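Local coordinates for putative sugar binding protein (Salmonella enterica subsp. enterica serovar Typhimurium, PDB 3KNZ) that probably binds a phosphorylated sugar or a related carbohydrate derivative through its SIS domains, although its physiological substrate and reaction are not established, at residues R52-G57 and P79-W84; F86-E91 and L114-R119. All blocks are in the same frame, centred on the assembly; numbering follows the deposited sequence.

How the contacts relate
Both contacts lie in the SIS domain formed by the first half of the chain, with centres about 12 Å apart. Contact 1 is complete before contact 2 begins: strands 52-56 and 80-83 pair at one margin of a five-stranded parallel sheet, and the chain then leaves strand 80-83 through 86-89 into helix 90-95. Contact 2 ties that connection to helix 111-122, which follows strand 99-105. L88 bridges the two, its CD1 lying 3.8 Å from I54 CG2 while its CG sits 3.8 Å from C83 SG. Through L88 the edge of the sheet is in apolar contact with the connection that contact 2 fastens to helix 111-122, and each contact also touches the second subunit.

Contact 1. Residues R52-G57 and P79-W84; sequences RIILTG and PVDVCW
R52 reaches across to D81 at the start of the two strands. Its NE gives a nearly straight bond (171°) to D81 OD2 at 2.9 Å, in the guanidinium plane and on the syn side of the carboxylate but 32° out of the carboxylate plane. A second, weak bond runs from R52 NH2 to D81 OD1, and the two flat groups are turned only modestly against each other. A bend at chi3 brings the guanidinium round to the acid, and P79 CB packs over one of its faces, 3.5 Å from R52 NH2.

Behind this pair the backbones run parallel. I53 N bonds to P79 O, D81 N to I53 O at 2.8 Å, L55 N to D81 O, and the longer C83 N to L55 O at 3.2 Å. At the far end T56 OG1, anti to its own nitrogen (chi1 -165°), turns to C83 O at 2.8 Å, approaching from above the carbonyl plane; G57 N adds a weak bond to the same oxygen.

The side chains sort by face. I53, L55, V80 and V82 share one, where L55 CG meets V80 CG1 at 4.1 Å and helix 59-76 packs against L55, V80 and V82. I54, D81, T56 and C83 share the other. Around the salt bridge, R52 NH2 also comes close to R52 NH2 of the second subunit, and R95 of the second subunit packs on P79 of this chain. Strand 52-56, helix 59-76 and strand 80-83 form a beta-alpha-beta crossover, the opening unit of the SIS domain's parallel, helix-flanked sheet.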
ATOM      1  N   ARG A  52     -17.962  -6.353  -7.816  1.00 26.89           N
ATOM      2  CA  ARG A  52     -16.569  -6.493  -7.373  1.00 27.06           C
ATOM      3  C   ARG A  52     -16.478  -6.792  -5.873  1.00 26.45           C
ATOM      4  O   ARG A  52     -17.425  -6.544  -5.115  1.00 26.26           O
ATOM      5  CB  ARG A  52     -15.786  -5.209  -7.687  1.00 27.58           C
ATOM      6  CG  ARG A  52     -16.187  -3.998  -6.827  1.00 29.47           C
ATOM      7  CD  ARG A  52     -15.604  -2.671  -7.339  1.00 34.04           C
ATOM      8  NE  ARG A  52     -14.186  -2.753  -7.696  1.00 38.11           N
ATOM      9  CZ  ARG A  52     -13.720  -2.918  -8.936  1.00 42.02           C
ATOM     10  NH1 ARG A  52     -14.547  -3.009  -9.971  1.00 42.79           N
ATOM     11  NH2 ARG A  52     -12.413  -2.981  -9.147  1.00 42.89           N
ATOM     12  N   ILE A  53     -15.353  -7.353  -5.444  1.00 25.65           N
ATOM     13  CA  ILE A  53     -15.143  -7.577  -4.015  1.00 25.63           C
ATOM     14  C   ILE A  53     -14.085  -6.588  -3.540  1.00 24.77           C
ATOM     15  O   ILE A  53     -13.090  -6.357  -4.225  1.00 24.54           O
ATOM     16  CB  ILE A  53     -14.694  -9.027  -3.648  1.00 26.27           C
ATOM     17  CG1 ILE A  53     -15.761 -10.069  -4.008  1.00 26.73           C
ATOM     18  CG2 ILE A  53     -14.389  -9.131  -2.144  1.00 24.14           C
ATOM     19  CD1 ILE A  53     -15.762 -10.472  -5.450  1.00 31.67           C
ATOM     20  N   ILE A  54     -14.327  -5.988  -2.378  1.00 24.23           N
ATOM     21  CA  ILE A  54     -13.393  -5.052  -1.769  1.00 23.47           C
ATOM     22  C   ILE A  54     -13.044  -5.597  -0.388  1.00 23.14           C
ATOM     23  O   ILE A  54     -13.904  -5.659   0.486  1.00 22.69           O
ATOM     24  CB  ILE A  54     -14.022  -3.654  -1.622  1.00 23.56           C
ATOM     25  CG1 ILE A  54     -14.431  -3.098  -2.992  1.00 24.26           C
ATOM     26  CG2 ILE A  54     -13.068  -2.699  -0.928  1.00 20.70           C
ATOM     27  CD1 ILE A  54     -15.155  -1.746  -2.921  1.00 20.13           C
ATOM     28  N   LEU A  55     -11.802  -6.037  -0.209  1.00 23.33           N
ATOM     29  CA  LEU A  55     -11.328  -6.536   1.087  1.00 22.70           C
ATOM     30  C   LEU A  55     -10.607  -5.394   1.793  1.00 22.74           C
ATOM     31  O   LEU A  55      -9.656  -4.834   1.247  1.00 22.90           O
ATOM     32  CB  LEU A  55     -10.352  -7.693   0.900  1.00 22.13           C
ATOM     33  CG  LEU A  55     -10.799  -8.826  -0.023  1.00 21.48           C
ATOM     34  CD1 LEU A  55      -9.728  -9.907  -0.020  1.00 17.14           C
ATOM     35  CD2 LEU A  55     -12.144  -9.389   0.404  1.00 15.52           C
ATOM     36  N   THR A  56     -11.048  -5.043   2.996  1.00 23.16           N
ATOM     37  CA  THR A  56     -10.429  -3.933   3.710  1.00 24.15           C
ATOM     38  C   THR A  56     -10.066  -4.284   5.149  1.00 24.54           C
ATOM     39  O   THR A  56     -10.772  -5.034   5.816  1.00 24.90           O
ATOM     40  CB  THR A  56     -11.335  -2.682   3.712  1.00 24.75           C
ATOM     41  OG1 THR A  56     -10.565  -1.543   4.112  1.00 26.48           O
ATOM     42  CG2 THR A  56     -12.544  -2.868   4.647  1.00 22.31           C
ATOM     43  N   GLY A  57      -8.957  -3.718   5.613  1.00 24.96           N
ATOM     44  CA  GLY A  57      -8.455  -3.975   6.953  1.00 25.17           C
ATOM     45  C   GLY A  57      -7.037  -3.466   7.126  1.00 25.26           C
ATOM     46  O   GLY A  57      -6.480  -2.798   6.238  1.00 24.88           O
ATOM     47  N   PRO A  79     -13.488  -8.536 -10.094  1.00 24.00           N
ATOM     48  CA  PRO A  79     -12.320  -7.814  -9.626  1.00 23.59           C
ATOM     49  C   PRO A  79     -12.271  -7.869  -8.108  1.00 23.60           C
ATOM     50  O   PRO A  79     -13.319  -7.895  -7.465  1.00 23.75           O
ATOM     51  CB  PRO A  79     -12.587  -6.377 -10.082  1.00 22.75           C
ATOM     52  CG  PRO A  79     -13.517  -6.496 -11.223  1.00 22.83           C
ATOM     53  CD  PRO A  79     -14.360  -7.704 -10.942  1.00 23.83           C
ATOM     54  N   VAL A  80     -11.073  -7.895  -7.540  1.00 24.40           N
ATOM     55  CA  VAL A  80     -10.928  -7.886  -6.094  1.00 25.21           C
ATOM     56  C   VAL A  80      -9.943  -6.807  -5.646  1.00 26.19           C
ATOM     57  O   VAL A  80      -8.760  -6.861  -5.976  1.00 27.32           O
ATOM     58  CB  VAL A  80     -10.443  -9.234  -5.567  1.00 25.84           C
ATOM     59  CG1 VAL A  80     -10.104  -9.120  -4.063  1.00 24.31           C
ATOM     60  CG2 VAL A  80     -11.483 -10.325  -5.846  1.00 22.98           C
ATOM     61  N   ASP A  81     -10.439  -5.835  -4.887  1.00 26.65           N
ATOM     62  CA  ASP A  81      -9.608  -4.756  -4.374  1.00 26.68           C
ATOM     63  C   ASP A  81      -9.133  -5.077  -2.966  1.00 25.94           C
ATOM     64  O   ASP A  81      -9.848  -5.732  -2.207  1.00 25.64           O
ATOM     65  CB  ASP A  81     -10.419  -3.457  -4.301  1.00 27.71           C
ATOM     66  CG  ASP A  81     -10.908  -2.977  -5.656  1.00 32.19           C
ATOM     67  OD1 ASP A  81     -10.162  -3.111  -6.650  1.00 37.09           O
ATOM     68  OD2 ASP A  81     -12.032  -2.431  -5.717  1.00 35.57           O
ATOM     69  N   VAL A  82      -7.926  -4.625  -2.622  1.00 25.16           N
ATOM     70  CA  VAL A  82      -7.418  -4.743  -1.250  1.00 24.32           C
ATOM     71  C   VAL A  82      -6.884  -3.381  -0.820  1.00 24.87           C
ATOM     72  O   VAL A  82      -5.939  -2.867  -1.414  1.00 25.60           O
ATOM     73  CB  VAL A  82      -6.285  -5.753  -1.098  1.00 23.98           C
ATOM     74  CG1 VAL A  82      -5.822  -5.765   0.346  1.00 20.51           C
ATOM     75  CG2 VAL A  82      -6.728  -7.146  -1.537  1.00 22.97           C
ATOM     76  N   CYS A  83      -7.480  -2.798   0.213  1.00 25.04           N
ATOM     77  CA  CYS A  83      -7.065  -1.476   0.659  1.00 25.28           C
ATOM     78  C   CYS A  83      -7.350  -1.228   2.128  1.00 24.64           C
ATOM     79  O   CYS A  83      -8.162  -1.921   2.743  1.00 24.86           O
ATOM     80  CB  CYS A  83      -7.828  -0.423  -0.118  1.00 25.44           C
ATOM     81  SG  CYS A  83      -9.544  -0.426   0.358  1.00 31.66           S
ATOM     82  N   TRP A  84      -6.692  -0.208   2.673  1.00 24.31           N
ATOM     83  CA  TRP A  84      -6.898   0.190   4.053  1.00 23.92           C
ATOM     84  C   TRP A  84      -8.224   0.935   4.144  1.00 23.52           C
ATOM     85  O   TRP A  84      -8.624   1.614   3.197  1.00 23.07           O
ATOM     86  CB  TRP A  84      -5.755   1.074   4.544  1.00 24.14           C
ATOM     87  CG  TRP A  84      -4.432   0.444   4.373  1.00 25.02           C
ATOM     88  CD1 TRP A  84      -3.958  -0.653   5.025  1.00 27.39           C
ATOM     89  CD2 TRP A  84      -3.388   0.881   3.503  1.00 27.77           C
ATOM     90  NE1 TRP A  84      -2.686  -0.942   4.599  1.00 27.85           N
ATOM     91  CE2 TRP A  84      -2.309  -0.011   3.667  1.00 27.30           C
ATOM     92  CE3 TRP A  84      -3.265   1.933   2.587  1.00 27.00           C
ATOM     93  CZ2 TRP A  84      -1.118   0.115   2.951  1.00 26.74           C
ATOM     94  CZ3 TRP A  84      -2.082   2.061   1.883  1.00 27.87           C
ATOM     95  CH2 TRP A  84      -1.022   1.154   2.069  1.00 27.76           C
TER

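Contact 2. Residues F86-E91 and L114-R119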
ATOM      1  N   PHE A  86      -9.307   3.716   5.409  1.00 22.44           N
ATOM      2  CA  PHE A  86      -9.381   5.159   5.144  1.00 22.25           C
ATOM      3  C   PHE A  86      -9.443   5.468   3.650  1.00 22.71           C
ATOM      4  O   PHE A  86      -9.924   6.529   3.253  1.00 22.55           O
ATOM      5  CB  PHE A  86      -8.242   5.936   5.829  1.00 21.72           C
ATOM      6  CG  PHE A  86      -6.874   5.656   5.262  1.00 22.91           C
ATOM      7  CD1 PHE A  86      -6.377   6.403   4.205  1.00 21.04           C
ATOM      8  CD2 PHE A  86      -6.078   4.653   5.798  1.00 22.42           C
ATOM      9  CE1 PHE A  86      -5.112   6.141   3.680  1.00 23.37           C
ATOM     10  CE2 PHE A  86      -4.819   4.390   5.289  1.00 22.21           C
ATOM     11  CZ  PHE A  86      -4.333   5.130   4.228  1.00 23.41           C
HETATM   12  N   MSE A  87      -8.967   4.537   2.831  1.00 23.37           N
HETATM   13  CA  MSE A  87      -9.028   4.684   1.375  1.00 24.45           C
HETATM   14  C   MSE A  87     -10.475   4.565   0.879  1.00 23.93           C
HETATM   15  O   MSE A  87     -10.804   5.072  -0.196  1.00 23.34           O
HETATM   16  CB  MSE A  87      -8.180   3.614   0.678  1.00 25.41           C
HETATM   17  CG  MSE A  87      -6.692   3.703   0.944  1.00 29.00           C
HETATM   18 SE   MSE A  87      -5.907   5.203   0.018  0.75 29.98          SE
HETATM   19  CE  MSE A  87      -5.972   4.553  -1.812  1.00 31.48           C
ATOM     20  N   LEU A  88     -11.325   3.868   1.638  1.00 23.50           N
ATOM     21  CA  LEU A  88     -12.738   3.723   1.274  1.00 22.95           C
ATOM     22  C   LEU A  88     -13.575   4.903   1.764  1.00 23.15           C
ATOM     23  O   LEU A  88     -14.404   4.766   2.660  1.00 23.33           O
ATOM     24  CB  LEU A  88     -13.320   2.420   1.820  1.00 22.35           C
ATOM     25  CG  LEU A  88     -12.906   1.164   1.080  1.00 21.38           C
ATOM     26  CD1 LEU A  88     -13.502  -0.054   1.776  1.00 18.83           C
ATOM     27  CD2 LEU A  88     -13.363   1.262  -0.379  1.00 18.28           C
ATOM     28  N   ASP A  89     -13.351   6.065   1.166  1.00 23.33           N
ATOM     29  CA  ASP A  89     -14.100   7.254   1.525  1.00 23.59           C
ATOM     30  C   ASP A  89     -15.435   7.263   0.787  1.00 23.23           C
ATOM     31  O   ASP A  89     -15.691   6.411  -0.067  1.00 22.37           O
ATOM     32  CB  ASP A  89     -13.275   8.509   1.219  1.00 24.19           C
ATOM     33  CG  ASP A  89     -12.751   8.532  -0.207  1.00 26.65           C
ATOM     34  OD1 ASP A  89     -11.605   8.975  -0.403  1.00 31.98           O
ATOM     35  OD2 ASP A  89     -13.465   8.085  -1.126  1.00 30.26           O
ATOM     36  N   ASP A  90     -16.288   8.223   1.124  1.00 23.60           N
ATOM     37  CA  ASP A  90     -17.609   8.302   0.510  1.00 24.21           C
ATOM     38  C   ASP A  90     -17.542   8.462  -1.004  1.00 24.57           C
ATOM     39  O   ASP A  90     -18.308   7.818  -1.735  1.00 25.11           O
ATOM     40  CB  ASP A  90     -18.431   9.447   1.121  1.00 23.82           C
ATOM     41  CG  ASP A  90     -18.859   9.165   2.550  1.00 24.12           C
ATOM     42  OD1 ASP A  90     -19.132   7.993   2.870  1.00 26.10           O
ATOM     43  OD2 ASP A  90     -18.945  10.117   3.352  1.00 27.63           O
ATOM     44  N   GLU A  91     -16.616   9.290  -1.477  1.00 24.29           N
ATOM     45  CA  GLU A  91     -16.520   9.558  -2.899  0.50 24.18           C
ATOM     46  C   GLU A  91     -16.055   8.310  -3.662  1.00 23.83           C
ATOM     47  O   GLU A  91     -16.475   8.083  -4.793  1.00 24.39           O
ATOM     48  CB  GLU A  91     -15.630  10.782  -3.131  0.50 24.23           C
ATOM     49  CG  GLU A  91     -16.008  11.597  -4.352  0.50 24.80           C
ATOM     50  CD  GLU A  91     -15.693  13.068  -4.173  0.50 23.77           C
ATOM     51  OE1 GLU A  91     -15.232  13.447  -3.079  0.50 23.61           O
ATOM     52  OE2 GLU A  91     -15.926  13.848  -5.116  0.50 26.17           O
ATOM     53  N   LEU A 114     -14.813  -0.734  10.882  1.00 21.06           N
ATOM     54  CA  LEU A 114     -16.236  -0.575  11.172  1.00 20.44           C
ATOM     55  C   LEU A 114     -16.806   0.620  10.393  1.00 20.62           C
ATOM     56  O   LEU A 114     -17.824   0.494   9.702  1.00 21.45           O
ATOM     57  CB  LEU A 114     -16.464  -0.392  12.678  1.00 19.22           C
ATOM     58  CG  LEU A 114     -17.916  -0.203  13.135  1.00 18.86           C
ATOM     59  CD1 LEU A 114     -18.819  -1.297  12.589  1.00 15.61           C
ATOM     60  CD2 LEU A 114     -17.993  -0.151  14.655  1.00 14.68           C
ATOM     61  N   ALA A 115     -16.143   1.771  10.507  1.00 19.59           N
ATOM     62  CA  ALA A 115     -16.574   2.989   9.826  1.00 19.04           C
ATOM     63  C   ALA A 115     -16.610   2.787   8.310  1.00 19.49           C
ATOM     64  O   ALA A 115     -17.511   3.273   7.639  1.00 20.05           O
ATOM     65  CB  ALA A 115     -15.659   4.146  10.186  1.00 17.36           C
ATOM     66  N   ALA A 116     -15.634   2.066   7.770  1.00 19.92           N
ATOM     67  CA  ALA A 116     -15.596   1.816   6.333  1.00 20.15           C
ATOM     68  C   ALA A 116     -16.839   1.015   5.933  1.00 20.64           C
ATOM     69  O   ALA A 116     -17.526   1.358   4.974  1.00 20.84           O
ATOM     70  CB  ALA A 116     -14.317   1.088   5.943  1.00 18.33           C
HETATM   71  N   MSE A 117     -17.139  -0.031   6.694  1.00 21.12           N
HETATM   72  CA  MSE A 117     -18.309  -0.860   6.425  1.00 21.54           C
HETATM   73  C   MSE A 117     -19.602  -0.054   6.508  1.00 22.42           C
HETATM   74  O   MSE A 117     -20.487  -0.205   5.663  1.00 22.91           O
HETATM   75  CB  MSE A 117     -18.358  -2.031   7.401  1.00 20.76           C
HETATM   76  CG  MSE A 117     -17.237  -3.012   7.179  1.00 19.81           C
HETATM   77 SE   MSE A 117     -17.092  -4.302   8.604  0.75 17.08          SE
HETATM   78  CE  MSE A 117     -18.847  -5.151   8.456  1.00 17.20           C
ATOM     79  N   GLU A 118     -19.713   0.800   7.520  1.00 23.00           N
ATOM     80  CA  GLU A 118     -20.906   1.633   7.661  1.00 24.58           C
ATOM     81  C   GLU A 118     -21.014   2.605   6.489  1.00 23.92           C
ATOM     82  O   GLU A 118     -22.114   2.900   6.025  1.00 23.96           O
ATOM     83  CB  GLU A 118     -20.938   2.361   9.015  1.00 24.60           C
ATOM     84  CG  GLU A 118     -21.303   1.441  10.175  1.00 29.48           C
ATOM     85  CD  GLU A 118     -21.100   2.071  11.551  1.00 37.20           C
ATOM     86  OE1 GLU A 118     -20.474   3.150  11.647  1.00 42.34           O
ATOM     87  OE2 GLU A 118     -21.562   1.470  12.548  1.00 41.34           O
ATOM     88  N   ARG A 119     -19.882   3.083   5.985  1.00 23.57           N
ATOM     89  CA  ARG A 119     -19.927   3.988   4.844  1.00 23.59           C
ATOM     90  C   ARG A 119     -20.373   3.256   3.586  1.00 23.59           C
ATOM     91  O   ARG A 119     -21.145   3.798   2.794  1.00 23.17           O
ATOM     92  CB  ARG A 119     -18.586   4.678   4.617  1.00 23.50           C
ATOM     93  CG  ARG A 119     -18.251   5.723   5.675  1.00 23.40           C
ATOM     94  CD  ARG A 119     -17.047   6.570   5.273  1.00 23.33           C
ATOM     95  NE  ARG A 119     -15.860   5.763   4.994  1.00 21.89           N
ATOM     96  CZ  ARG A 119     -14.965   5.385   5.907  1.00 21.60           C
ATOM     97  NH1 ARG A 119     -15.108   5.730   7.180  1.00 19.83           N
ATOM     98  NH2 ARG A 119     -13.920   4.651   5.544  1.00 22.61           N
TER
HETATM   99  O   HOH W   1     -20.623   6.225   2.122  1.00 31.48           O
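L88 O is gripped by two nitrogens of R119, NE and NH2, each at 2.9 Å from that one oxygen. The guanidinium meets it side-on, with the oxygen practically in its plane. The two bonds use the carbonyl differently: NE comes in tilted only 16° from the carbonyl plane, whereas NH2 stands 51° above it. Both are bent at the hydrogen, as expected when two donors share an acceptor. A turn at chi3 (-56°) folds the arginine back over its own helix, where A115 O and A116 CA lie against one face of the guanidinium.

Beside this grip, L88 CD1 packs on A116 CB at 4.4 Å, and the leucine continues inward towards strand 52-56. On the outer side D90 crosses the arginine stem at about a right angle, with D90 OD1 3.5 Å from R119 CD. Its charge is opposite to that of R119 but lies beyond salt-bridge distance, 4.5 Å from D90 OD1 to R119 NE. D89, at the N-cap of helix 90-95, has its OD2 hydrogen-bonded to T92 OG1.

D90 could therefore add only a weak long-range attraction. The tie rests on the two N-H donors that R119 spends on one backbone carbonyl, in an inverse gamma turn centred on L88, which fastens the turn to helix 111-122 just before helix 90-95 starts.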